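Local coordinates for DUF5625 domain-containing protein (Sulfurospirillum deleyianum, PDB 3NKG), which is of unknown function but folds as a two-sheet antiparallel beta sandwich, possibly a ligand-recognition module as in galactose-binding-like domains, at residues K101-I107 with K144-E150; P6-I11 with V163-Y168; S31-Q37 with T132-I138. All coordinates share one frame. Numbering follows the deposited sequence.

Contact 1 of 3, residues K101-I107 with K144-E150; sequences KITIHQI and KYIFRIE
Extended segments Lys101-Ile107 and Lys144-Glu150 run antiparallel at 157°, axes 4.5 Å apart. Phi lies between -86° and -139° and psi between 119° and 154°; the register, Lys101/Glu150 to Gln106/Tyr145, has no bulge. In the hydrogen-bonded pairs, Lys101 N to Glu150 O is 2.9 Å and Glu150 N to Lys101 O 3.0 Å; Thr103 N to Arg148 O 2.9 Å and Arg148 N to Thr103 O 2.8 Å; His105 N to Ile146 O 3.0 Å and Ile146 N to His105 O 2.7 Å. Ile107 N to Lys144 O (2.9 Å) adds a seventh. Water W1 donates to Ile146 O (2.9 Å) and hydrogen-bonds His105 ND1 (3.0 Å); W2 accepts from Lys144 N (3.0 Å) and donates to Ile107 O (2.7 Å). Thr103 OG1 hydrogen-bonds Asp118 OD1, and Tyr145 OH hydrogen-bonds Asp141 O. On the Ile102/Ile149 face, Ile104 (chi1 m, chi2 t) sets CG1 4.0 Å from the Phe147 ring centroid, a CH-pi contact. This is the regular central ladder of an antiparallel sheet: strand 113-123 bonds the edge of 101-107 turned away from 144-150, strand 18-26 flanks 144-150, and the apolar face packs on Phe165, Ile167 and Ile138 of the facing sheet.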
loop_
_atom_site.group_PDB
_atom_site.type_symbol
_atom_site.label_atom_id
_atom_site.label_comp_id
_atom_site.label_asym_id
_atom_site.label_seq_id
_atom_site.Cartn_x
_atom_site.Cartn_y
_atom_site.Cartn_z
ATOM N N LYS A 101 -10.363 -0.623 -0.451
ATOM C CA LYS A 101 -11.249 -1.401 0.390
ATOM C C LYS A 101 -10.740 -2.826 0.479
ATOM O O LYS A 101 -10.576 -3.522 -0.543
ATOM C CB LYS A 101 -12.680 -1.361 -0.148
ATOM C CG LYS A 101 -13.706 -2.034 0.748
ATOM C CD LYS A 101 -15.112 -1.810 0.191
ATOM C CE LYS A 101 -16.018 -2.985 0.475
ATOM N NZ LYS A 101 -17.403 -2.745 -0.034
ATOM N N ILE A 102 -10.480 -3.256 1.709
ATOM C CA ILE A 102 -10.047 -4.623 1.957
ATOM C C ILE A 102 -11.111 -5.427 2.684
ATOM O O ILE A 102 -11.564 -5.051 3.770
ATOM C CB ILE A 102 -8.745 -4.666 2.783
ATOM C CG1 ILE A 102 -7.627 -3.952 2.027
ATOM C CG2 ILE A 102 -8.314 -6.119 3.078
ATOM C CD1 ILE A 102 -6.399 -3.727 2.866
ATOM N N THR A 103 -11.504 -6.537 2.071
ATOM C CA THR A 103 -12.446 -7.478 2.670
ATOM C C THR A 103 -11.761 -8.813 2.914
ATOM O O THR A 103 -11.114 -9.343 2.022
ATOM C CB THR A 103 -13.662 -7.686 1.748
ATOM O OG1 THR A 103 -14.214 -6.406 1.420
ATOM C CG2 THR A 103 -14.724 -8.509 2.442
ATOM N N ILE A 104 -11.887 -9.350 4.124
ATOM C CA ILE A 104 -11.258 -10.623 4.450
ATOM C C ILE A 104 -12.263 -11.643 4.993
ATOM O O ILE A 104 -12.943 -11.380 5.991
ATOM C CB ILE A 104 -10.124 -10.476 5.489
ATOM C CG1 ILE A 104 -9.105 -9.428 5.043
ATOM C CG2 ILE A 104 -9.403 -11.807 5.710
ATOM C CD1 ILE A 104 -8.008 -9.201 6.065
ATOM N N HIS A 105 -12.334 -12.799 4.328
ATOM C CA HIS A 105 -13.055 -13.967 4.844
ATOM C C HIS A 105 -12.107 -15.061 5.315
ATOM O O HIS A 105 -11.106 -15.358 4.662
ATOM C CB HIS A 105 -13.955 -14.565 3.781
ATOM C CG HIS A 105 -15.151 -13.727 3.464
ATOM N ND1 HIS A 105 -15.080 -12.618 2.649
ATOM C CD2 HIS A 105 -16.441 -13.840 3.845
ATOM C CE1 HIS A 105 -16.283 -12.084 2.543
ATOM N NE2 HIS A 105 -17.130 -12.807 3.260
ATOM N N GLN A 106 -12.431 -15.679 6.448
ATOM C CA GLN A 106 -11.678 -16.861 6.861
ATOM C C GLN A 106 -12.401 -18.067 6.291
ATOM O O GLN A 106 -13.626 -18.121 6.305
ATOM C CB GLN A 106 -11.576 -16.940 8.382
ATOM C CG GLN A 106 -10.958 -18.229 8.928
ATOM C CD GLN A 106 -10.478 -18.082 10.378
ATOM O OE1 GLN A 106 -11.135 -17.449 11.210
ATOM N NE2 GLN A 106 -9.325 -18.671 10.677
ATOM N N ILE A 107 -11.643 -19.028 5.776
ATOM C CA ILE A 107 -12.223 -20.286 5.323
ATOM C C ILE A 107 -12.331 -21.243 6.520
ATOM O O ILE A 107 -11.322 -21.576 7.129
ATOM C CB ILE A 107 -11.356 -20.920 4.244
ATOM C CG1 ILE A 107 -11.151 -19.920 3.089
ATOM C CG2 ILE A 107 -12.004 -22.222 3.763
ATOM C CD1 ILE A 107 -10.476 -20.522 1.882
ATOM N N LYS A 144 -6.496 -20.261 6.565
ATOM C CA LYS A 144 -6.726 -19.907 5.178
ATOM C C LYS A 144 -7.733 -18.775 5.110
ATOM O O LYS A 144 -8.716 -18.776 5.855
ATOM C CB LYS A 144 -7.275 -21.110 4.409
ATOM C CG LYS A 144 -6.596 -21.348 3.062
ATOM C CD LYS A 144 -5.998 -22.760 2.951
ATOM C CE LYS A 144 -7.071 -23.835 2.747
ATOM N NZ LYS A 144 -6.485 -25.215 2.627
ATOM N N TYR A 145 -7.495 -17.829 4.200
ATOM C CA TYR A 145 -8.323 -16.629 4.081
ATOM C C TYR A 145 -8.575 -16.262 2.615
ATOM O O TYR A 145 -7.779 -16.600 1.730
ATOM C CB TYR A 145 -7.629 -15.438 4.776
ATOM C CG TYR A 145 -7.344 -15.679 6.238
ATOM C CD1 TYR A 145 -6.157 -16.300 6.646
ATOM C CD2 TYR A 145 -8.263 -15.301 7.215
ATOM C CE1 TYR A 145 -5.890 -16.518 7.981
ATOM C CE2 TYR A 145 -8.012 -15.523 8.555
ATOM C CZ TYR A 145 -6.822 -16.134 8.933
ATOM O OH TYR A 145 -6.573 -16.380 10.260
ATOM N N ILE A 146 -9.685 -15.577 2.362
ATOM C CA ILE A 146 -9.890 -14.916 1.083
ATOM C C ILE A 146 -9.723 -13.412 1.275
ATOM O O ILE A 146 -10.460 -12.783 2.048
ATOM C CB ILE A 146 -11.284 -15.197 0.522
ATOM C CG1 ILE A 146 -11.491 -16.722 0.387
ATOM C CG2 ILE A 146 -11.501 -14.456 -0.804
ATOM C CD1 ILE A 146 -10.374 -17.395 -0.326
ATOM N N PHE A 147 -8.750 -12.838 0.572
ATOM C CA PHE A 147 -8.575 -11.402 0.560
ATOM C C PHE A 147 -9.181 -10.832 -0.710
ATOM O O PHE A 147 -8.878 -11.269 -1.811
ATOM C CB PHE A 147 -7.094 -11.065 0.601
ATOM C CG PHE A 147 -6.493 -11.073 1.977
ATOM C CD1 PHE A 147 -6.351 -12.263 2.686
ATOM C CD2 PHE A 147 -6.050 -9.884 2.560
ATOM C CE1 PHE A 147 -5.787 -12.274 3.966
ATOM C CE2 PHE A 147 -5.487 -9.879 3.821
ATOM C CZ PHE A 147 -5.347 -11.080 4.532
ATOM N N ARG A 148 -10.042 -9.847 -0.556
ATOM C CA ARG A 148 -10.560 -9.132 -1.705
ATOM C C ARG A 148 -10.079 -7.690 -1.581
ATOM O O ARG A 148 -10.248 -7.060 -0.540
ATOM C CB ARG A 148 -12.080 -9.205 -1.712
ATOM C CG ARG A 148 -12.732 -8.484 -2.855
ATOM C CD ARG A 148 -14.238 -8.516 -2.679
ATOM N NE ARG A 148 -14.875 -7.484 -3.479
ATOM C CZ ARG A 148 -15.721 -7.717 -4.473
ATOM N NH1 ARG A 148 -16.254 -6.693 -5.136
ATOM N NH2 ARG A 148 -16.042 -8.969 -4.796
ATOM N N ILE A 149 -9.454 -7.186 -2.639
ATOM C CA ILE A 149 -8.880 -5.845 -2.618
ATOM C C ILE A 149 -9.473 -5.046 -3.770
ATOM O O ILE A 149 -9.385 -5.460 -4.923
ATOM C CB ILE A 149 -7.337 -5.844 -2.737
ATOM C CG1 ILE A 149 -6.700 -6.692 -1.635
ATOM C CG2 ILE A 149 -6.800 -4.370 -2.661
ATOM C CD1 ILE A 149 -6.406 -8.137 -2.037
ATOM N N GLU A 150 -10.103 -3.923 -3.436
ATOM C CA GLU A 150 -10.767 -3.086 -4.409
ATOM C C GLU A 150 -10.156 -1.690 -4.378
ATOM O O GLU A 150 -10.046 -1.062 -3.319
ATOM C CB GLU A 150 -12.275 -3.008 -4.122
ATOM C CG GLU A 150 -13.005 -1.937 -4.961
ATOM C CD GLU A 150 -14.548 -2.017 -4.897
ATOM O OE1 GLU A 150 -15.092 -2.806 -4.094
ATOM O OE2 GLU A 150 -15.222 -1.284 -5.669
HETATM O O HOH W 1 -12.866 -11.612 0.913
HETATM O O HOH W 2 -8.960 -20.945 8.223
#

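Contact 2 of 3, residues P6-I11 with V163-Y168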
loop_
_atom_site.group_PDB
_atom_site.type_symbol
_atom_site.label_atom_id
_atom_site.label_comp_id
_atom_site.label_asym_id
_atom_site.label_seq_id
_atom_site.Cartn_x
_atom_site.Cartn_y
_atom_site.Cartn_z
ATOM N N PRO A 6 6.667 -13.458 1.925
ATOM C CA PRO A 6 5.613 -12.482 1.608
ATOM C C PRO A 6 4.733 -12.951 0.456
ATOM O O PRO A 6 5.150 -13.776 -0.358
ATOM C CB PRO A 6 6.388 -11.234 1.179
ATOM C CG PRO A 6 7.816 -11.475 1.576
ATOM C CD PRO A 6 8.016 -12.949 1.621
ATOM N N ILE A 7 3.512 -12.433 0.415
ATOM C CA ILE A 7 2.558 -12.731 -0.640
ATOM C C ILE A 7 2.247 -11.428 -1.355
ATOM O O ILE A 7 1.956 -10.426 -0.702
ATOM C CB ILE A 7 1.272 -13.274 -0.034
ATOM C CG1 ILE A 7 1.559 -14.612 0.652
ATOM C CG2 ILE A 7 0.208 -13.430 -1.094
ATOM C CD1 ILE A 7 0.461 -15.040 1.578
ATOM N N SER A 8 2.327 -11.428 -2.684
ATOM C CA SER A 8 2.025 -10.219 -3.464
ATOM C C SER A 8 0.883 -10.433 -4.446
ATOM O O SER A 8 0.814 -11.447 -5.124
ATOM C CB SER A 8 3.257 -9.712 -4.214
ATOM O OG SER A 8 4.163 -9.030 -3.349
ATOM N N ILE A 9 -0.016 -9.458 -4.517
ATOM C CA ILE A 9 -1.181 -9.529 -5.373
ATOM C C ILE A 9 -1.167 -8.290 -6.279
ATOM O O ILE A 9 -1.295 -7.170 -5.791
ATOM C CB ILE A 9 -2.460 -9.567 -4.501
ATOM C CG1 ILE A 9 -2.489 -10.833 -3.643
ATOM C CG2 ILE A 9 -3.745 -9.463 -5.327
ATOM C CD1 ILE A 9 -3.563 -10.804 -2.568
ATOM N N PRO A 10 -0.985 -8.487 -7.594
ATOM C CA PRO A 10 -0.961 -7.328 -8.486
ATOM C C PRO A 10 -2.304 -6.639 -8.502
ATOM O O PRO A 10 -3.327 -7.307 -8.613
ATOM C CB PRO A 10 -0.663 -7.941 -9.861
ATOM C CG PRO A 10 0.100 -9.190 -9.547
ATOM C CD PRO A 10 -0.595 -9.721 -8.298
ATOM N N ILE A 11 -2.302 -5.314 -8.378
ATOM C CA ILE A 11 -3.534 -4.550 -8.504
ATOM C C ILE A 11 -3.372 -3.373 -9.476
ATOM O O ILE A 11 -2.249 -2.949 -9.785
ATOM C CB ILE A 11 -4.003 -4.027 -7.158
ATOM C CG1 ILE A 11 -2.966 -3.069 -6.580
ATOM C CG2 ILE A 11 -4.229 -5.194 -6.203
ATOM C CD1 ILE A 11 -3.456 -2.393 -5.331
ATOM N N VAL A 163 1.712 -2.170 -9.598
ATOM C CA VAL A 163 1.580 -1.988 -8.160
ATOM C C VAL A 163 1.177 -3.348 -7.551
ATOM O O VAL A 163 0.309 -4.033 -8.095
ATOM C CB VAL A 163 0.479 -0.966 -7.846
ATOM C CG1 VAL A 163 0.219 -0.908 -6.347
ATOM C CG2 VAL A 163 0.824 0.411 -8.422
ATOM N N ASP A 164 1.824 -3.740 -6.452
ATOM C CA ASP A 164 1.488 -4.975 -5.737
ATOM C C ASP A 164 0.844 -4.645 -4.396
ATOM O O ASP A 164 1.348 -3.797 -3.647
ATOM C CB ASP A 164 2.749 -5.795 -5.441
ATOM C CG ASP A 164 3.288 -6.501 -6.661
ATOM O OD1 ASP A 164 2.483 -6.902 -7.526
ATOM O OD2 ASP A 164 4.519 -6.669 -6.750
ATOM N N PHE A 165 -0.275 -5.285 -4.103
ATOM C CA PHE A 165 -0.726 -5.414 -2.721
ATOM C C PHE A 165 0.073 -6.550 -2.083
ATOM O O PHE A 165 0.103 -7.674 -2.599
ATOM C CB PHE A 165 -2.221 -5.699 -2.665
ATOM C CG PHE A 165 -2.733 -5.989 -1.291
ATOM C CD1 PHE A 165 -3.099 -4.953 -0.440
ATOM C CD2 PHE A 165 -2.879 -7.283 -0.856
ATOM C CE1 PHE A 165 -3.578 -5.217 0.835
ATOM C CE2 PHE A 165 -3.363 -7.554 0.432
ATOM C CZ PHE A 165 -3.702 -6.520 1.269
ATOM N N THR A 166 0.725 -6.260 -0.964
ATOM C CA THR A 166 1.635 -7.228 -0.350
ATOM C C THR A 166 1.364 -7.475 1.142
ATOM O O THR A 166 1.133 -6.535 1.906
ATOM C CB THR A 166 3.087 -6.813 -0.581
ATOM O OG1 THR A 166 3.381 -6.948 -1.969
ATOM C CG2 THR A 166 4.051 -7.698 0.202
ATOM N N ILE A 167 1.378 -8.750 1.533
ATOM C CA ILE A 167 1.261 -9.146 2.940
ATOM C C ILE A 167 2.580 -9.747 3.376
ATOM O O ILE A 167 3.067 -10.724 2.779
ATOM C CB ILE A 167 0.144 -10.197 3.136
ATOM C CG1 ILE A 167 -1.159 -9.707 2.519
ATOM C CG2 ILE A 167 -0.087 -10.524 4.636
ATOM C CD1 ILE A 167 -2.079 -10.807 2.081
ATOM N N TYR A 168 3.195 -9.165 4.395
ATOM C CA TYR A 168 4.379 -9.806 4.954
ATOM C C TYR A 168 4.403 -9.741 6.484
ATOM O O TYR A 168 3.778 -8.873 7.104
ATOM C CB TYR A 168 5.673 -9.267 4.318
ATOM C CG TYR A 168 6.042 -7.864 4.745
ATOM C CD1 TYR A 168 7.049 -7.646 5.671
ATOM C CD2 TYR A 168 5.388 -6.760 4.221
ATOM C CE1 TYR A 168 7.396 -6.353 6.074
ATOM C CE2 TYR A 168 5.718 -5.471 4.624
ATOM C CZ TYR A 168 6.728 -5.275 5.547
ATOM O OH TYR A 168 7.063 -3.994 5.951
HETATM O O HOH W 3 6.110 -7.332 -4.984
HETATM O O HOH W 4 0.177 -4.175 -11.012
#
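Phe165 loses more area here than any other residue, 77 Å², followed by Ile11 with 68 Å² and Ile167 with 61 Å². The Phe165 backbone pairs closely with Ile9: Ile9 N to Phe165 O is 2.6 Å and Phe165 N to Ile9 O is 2.7 Å. Ile9 CD1 meets the ring edge, 4.0 Å from Phe165 CD2, while Ile11 CG2 comes 4.1 Å from Phe165 CB. Strand 7-11 is thus zipped antiparallel (150°) onto 163-169 as the outermost strand of one sheet of the beta sandwich, and the face bearing Ile9, Phe165 and Ile167 packs on Phe147 and Ile149 of the other. Ile11 gives its N to Val163 O (2.9 Å) and lays CG1 3.9 Å from Val163 CG1. Ile167 is fixed by backbone bonds to Ile7: Ile167 N to Ile7 O at 2.9 Å and Ile7 N to Ile167 O at 3.0 Å. On the opposite face, water W3 bridges Ser8 OG (3.1 Å) and Asp164 OD2 (2.5 Å). Pro10, without an amide hydrogen, occupies a non-hydrogen-bonded pair with Asp164, where no bond across the pair is lost.

Contact 3 of 3, residues S31-Q37 with T132-I138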
loop_
_atom_site.group_PDB
_atom_site.type_symbol
_atom_site.label_atom_id
_atom_site.label_comp_id
_atom_site.label_asym_id
_atom_site.label_seq_id
_atom_site.Cartn_x
_atom_site.Cartn_y
_atom_site.Cartn_z
ATOM N N SER A 31 1.374 -10.988 13.624
ATOM C CA SER A 31 0.845 -9.787 12.998
ATOM C C SER A 31 1.522 -9.631 11.646
ATOM O O SER A 31 2.679 -10.070 11.468
ATOM C CB SER A 31 1.053 -8.529 13.861
ATOM O OG SER A 31 2.424 -8.282 14.126
ATOM N N TYR A 32 0.789 -9.027 10.711
ATOM C CA TYR A 32 1.219 -8.903 9.320
ATOM C C TYR A 32 0.987 -7.518 8.801
ATOM O O TYR A 32 -0.085 -6.948 8.974
ATOM C CB TYR A 32 0.444 -9.855 8.407
ATOM C CG TYR A 32 0.799 -11.282 8.650
ATOM C CD1 TYR A 32 0.247 -11.982 9.717
ATOM C CD2 TYR A 32 1.728 -11.929 7.840
ATOM C CE1 TYR A 32 0.603 -13.318 9.958
ATOM C CE2 TYR A 32 2.077 -13.236 8.064
ATOM C CZ TYR A 32 1.519 -13.933 9.131
ATOM O OH TYR A 32 1.879 -15.249 9.344
ATOM N N HIS A 33 1.980 -6.997 8.102
ATOM C CA HIS A 33 1.819 -5.730 7.423
ATOM C C HIS A 33 1.125 -5.933 6.088
ATOM O O HIS A 33 1.450 -6.875 5.352
ATOM C CB HIS A 33 3.186 -5.095 7.157
ATOM C CG HIS A 33 3.955 -4.785 8.396
ATOM N ND1 HIS A 33 3.391 -4.132 9.474
ATOM C CD2 HIS A 33 5.243 -5.037 8.732
ATOM C CE1 HIS A 33 4.300 -3.998 10.425
ATOM N NE2 HIS A 33 5.430 -4.545 10.002
ATOM N N LEU A 34 0.203 -5.020 5.777
ATOM C CA LEU A 34 -0.433 -4.934 4.468
ATOM C C LEU A 34 0.043 -3.637 3.829
ATOM O O LEU A 34 -0.095 -2.575 4.424
ATOM C CB LEU A 34 -1.951 -4.871 4.606
ATOM C CG LEU A 34 -2.639 -5.947 5.436
ATOM C CD1 LEU A 34 -4.129 -5.897 5.179
ATOM C CD2 LEU A 34 -2.096 -7.316 5.086
ATOM N N ILE A 35 0.613 -3.717 2.628
ATOM C CA ILE A 35 1.219 -2.528 2.021
ATOM C C ILE A 35 1.002 -2.530 0.527
ATOM O O ILE A 35 0.625 -3.554 -0.059
ATOM C CB ILE A 35 2.757 -2.483 2.253
ATOM C CG1 ILE A 35 3.451 -3.517 1.377
ATOM C CG2 ILE A 35 3.120 -2.701 3.753
ATOM C CD1 ILE A 35 4.951 -3.590 1.559
ATOM N N LEU A 36 1.245 -1.385 -0.098
ATOM C CA LEU A 36 1.303 -1.335 -1.544
ATOM C C LEU A 36 2.740 -1.073 -1.939
ATOM O O LEU A 36 3.395 -0.180 -1.366
ATOM C CB LEU A 36 0.415 -0.193 -2.081
ATOM C CG LEU A 36 -1.055 -0.270 -1.695
ATOM C CD1 LEU A 36 -1.763 0.965 -2.202
ATOM C CD2 LEU A 36 -1.677 -1.526 -2.248
ATOM N N GLN A 37 3.224 -1.807 -2.938
ATOM C CA GLN A 37 4.567 -1.611 -3.480
ATOM C C GLN A 37 4.485 -1.174 -4.930
ATOM O O GLN A 37 3.868 -1.869 -5.757
ATOM C CB GLN A 37 5.370 -2.910 -3.420
ATOM C CG GLN A 37 5.562 -3.470 -2.023
ATOM C CD GLN A 37 6.426 -4.722 -2.027
ATOM O OE1 GLN A 37 6.002 -5.786 -2.487
ATOM N NE2 GLN A 37 7.648 -4.593 -1.533
ATOM N N THR A 132 7.004 2.378 -1.166
ATOM C CA THR A 132 5.864 1.661 -0.604
ATOM C C THR A 132 4.893 2.619 0.066
ATOM O O THR A 132 5.244 3.733 0.490
ATOM C CB THR A 132 6.287 0.606 0.477
ATOM O OG1 THR A 132 6.841 1.287 1.603
ATOM C CG2 THR A 132 7.305 -0.377 -0.064
ATOM N N ARG A 133 3.659 2.178 0.170
ATOM C CA ARG A 133 2.732 2.862 1.044
ATOM C C ARG A 133 2.165 1.828 2.025
ATOM O O ARG A 133 1.686 0.766 1.609
ATOM C CB ARG A 133 1.619 3.532 0.266
ATOM C CG ARG A 133 0.565 4.026 1.235
ATOM C CD ARG A 133 -0.347 4.966 0.637
ATOM N NE ARG A 133 0.251 6.264 0.299
ATOM C CZ ARG A 133 -0.381 7.127 -0.484
ATOM N NH1 ARG A 133 -1.573 6.776 -0.988
ATOM N NH2 ARG A 133 0.161 8.308 -0.785
ATOM N N ASP A 134 2.289 2.124 3.315
ATOM C CA ASP A 134 1.842 1.243 4.386
ATOM C C ASP A 134 0.337 1.457 4.594
ATOM O O ASP A 134 -0.111 2.593 4.763
ATOM C CB ASP A 134 2.631 1.543 5.666
ATOM C CG ASP A 134 4.080 0.988 5.623
ATOM O OD1 ASP A 134 4.387 0.207 4.696
ATOM O OD2 ASP A 134 4.911 1.325 6.506
ATOM N N ILE A 135 -0.448 0.380 4.544
ATOM C CA ILE A 135 -1.898 0.480 4.731
ATOM C C ILE A 135 -2.282 0.202 6.184
ATOM O O ILE A 135 -2.858 1.058 6.878
ATOM C CB ILE A 135 -2.674 -0.523 3.854
ATOM C CG1 ILE A 135 -2.382 -0.344 2.369
ATOM C CG2 ILE A 135 -4.162 -0.389 4.080
ATOM C CD1 ILE A 135 -2.715 -1.585 1.532
ATOM N N THR A 136 -1.981 -1.006 6.646
ATOM C CA THR A 136 -2.314 -1.378 8.020
ATOM C C THR A 136 -1.491 -2.599 8.468
ATOM O O THR A 136 -0.780 -3.223 7.670
ATOM C CB THR A 136 -3.855 -1.643 8.185
ATOM O OG1 THR A 136 -4.207 -1.714 9.577
ATOM C CG2 THR A 136 -4.277 -2.944 7.484
ATOM N N THR A 137 -1.563 -2.890 9.759
ATOM C CA THR A 137 -0.981 -4.105 10.329
ATOM C C THR A 137 -2.113 -4.862 11.016
ATOM O O THR A 137 -2.880 -4.269 11.780
ATOM C CB THR A 137 0.086 -3.748 11.366
ATOM O OG1 THR A 137 1.083 -2.917 10.760
ATOM C CG2 THR A 137 0.755 -5.010 11.933
ATOM N N ILE A 138 -2.219 -6.162 10.756
ATOM C CA ILE A 138 -3.331 -6.952 11.265
ATOM C C ILE A 138 -2.840 -8.289 11.862
ATOM O O ILE A 138 -1.961 -8.965 11.289
ATOM C CB ILE A 138 -4.362 -7.232 10.145
ATOM C CG1 ILE A 138 -5.545 -8.045 10.678
ATOM C CG2 ILE A 138 -3.715 -8.004 9.020
ATOM C CD1 ILE A 138 -6.569 -8.393 9.586
#
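A classic beta bulge interrupts this antiparallel edge ladder of the sandwich: Ile135 and Thr136 both stand opposite Leu34, and the register shifts by one residue between Leu34 and Ile35. Ile135 has phi/psi of -95°/-62°, far from extended values, and Leu34 O accepts from Ile135 N (3.0 Å) and, weakly, from Thr136 N (3.3 Å), while Leu34 N donates to Thr136 O (2.8 Å). Regular pairing resumes beyond the bulge. Tyr32 N to Ile138 O is 2.8 Å and Ile138 N to Tyr32 O 2.9 Å; at the other end Leu36 N to Arg133 O and Arg133 N to Leu36 O are each 2.8 Å. At the bulge the CA-to-CB bond of Ile135 points sideways; its CD1 lies 3.9 Å from Leu36 CG. Leu34 CG approaches Ile138 CG2 at 4.3 Å. On the other face His33 ND1 and Thr137 OG1 share a hydrogen bond of 2.9 Å, Ile35 CG2 sits 3.3 Å from Asp134 OD1, and Pro65 touches Asp134 and Thr137. The division by face is partial: Leu34, Leu36 and Ile138 join the apolar interior, yet Arg133 and Thr136 share their face, and buried Ile35, against Tyr168, lies among polar His33, Asp134 and Thr137. Buried Arg133 is consequently satisfied by the carbonyls of Leu58, Gly125 and Thr96, so its polar end does not go unmet inside the fold.

Contacts 2 and 3 belong to one sheet, joined through neighbouring strands 163-169 and 30-38 (Tyr168 O to His33 N and Asp164 O to Gln37 N, both 2.8 Å); contact 1 is the middle of the opposing sheet. Their apolar faces meet between the sheets: Ile102 CD1 lies 3.8 Å from Phe165 CE1 and 3.9 Å from Leu34 CD1. Contact 3, centred about 6 Å from the chain centre, has no exposed residue and is the irregular ladder; contact 2, at about 9 Å, has three and a water-bridged outer face. Contact 1 lies farthest out, about 15 Å, and is regular, with mostly charged or polar side chains on its outer face, Ile146 excepted.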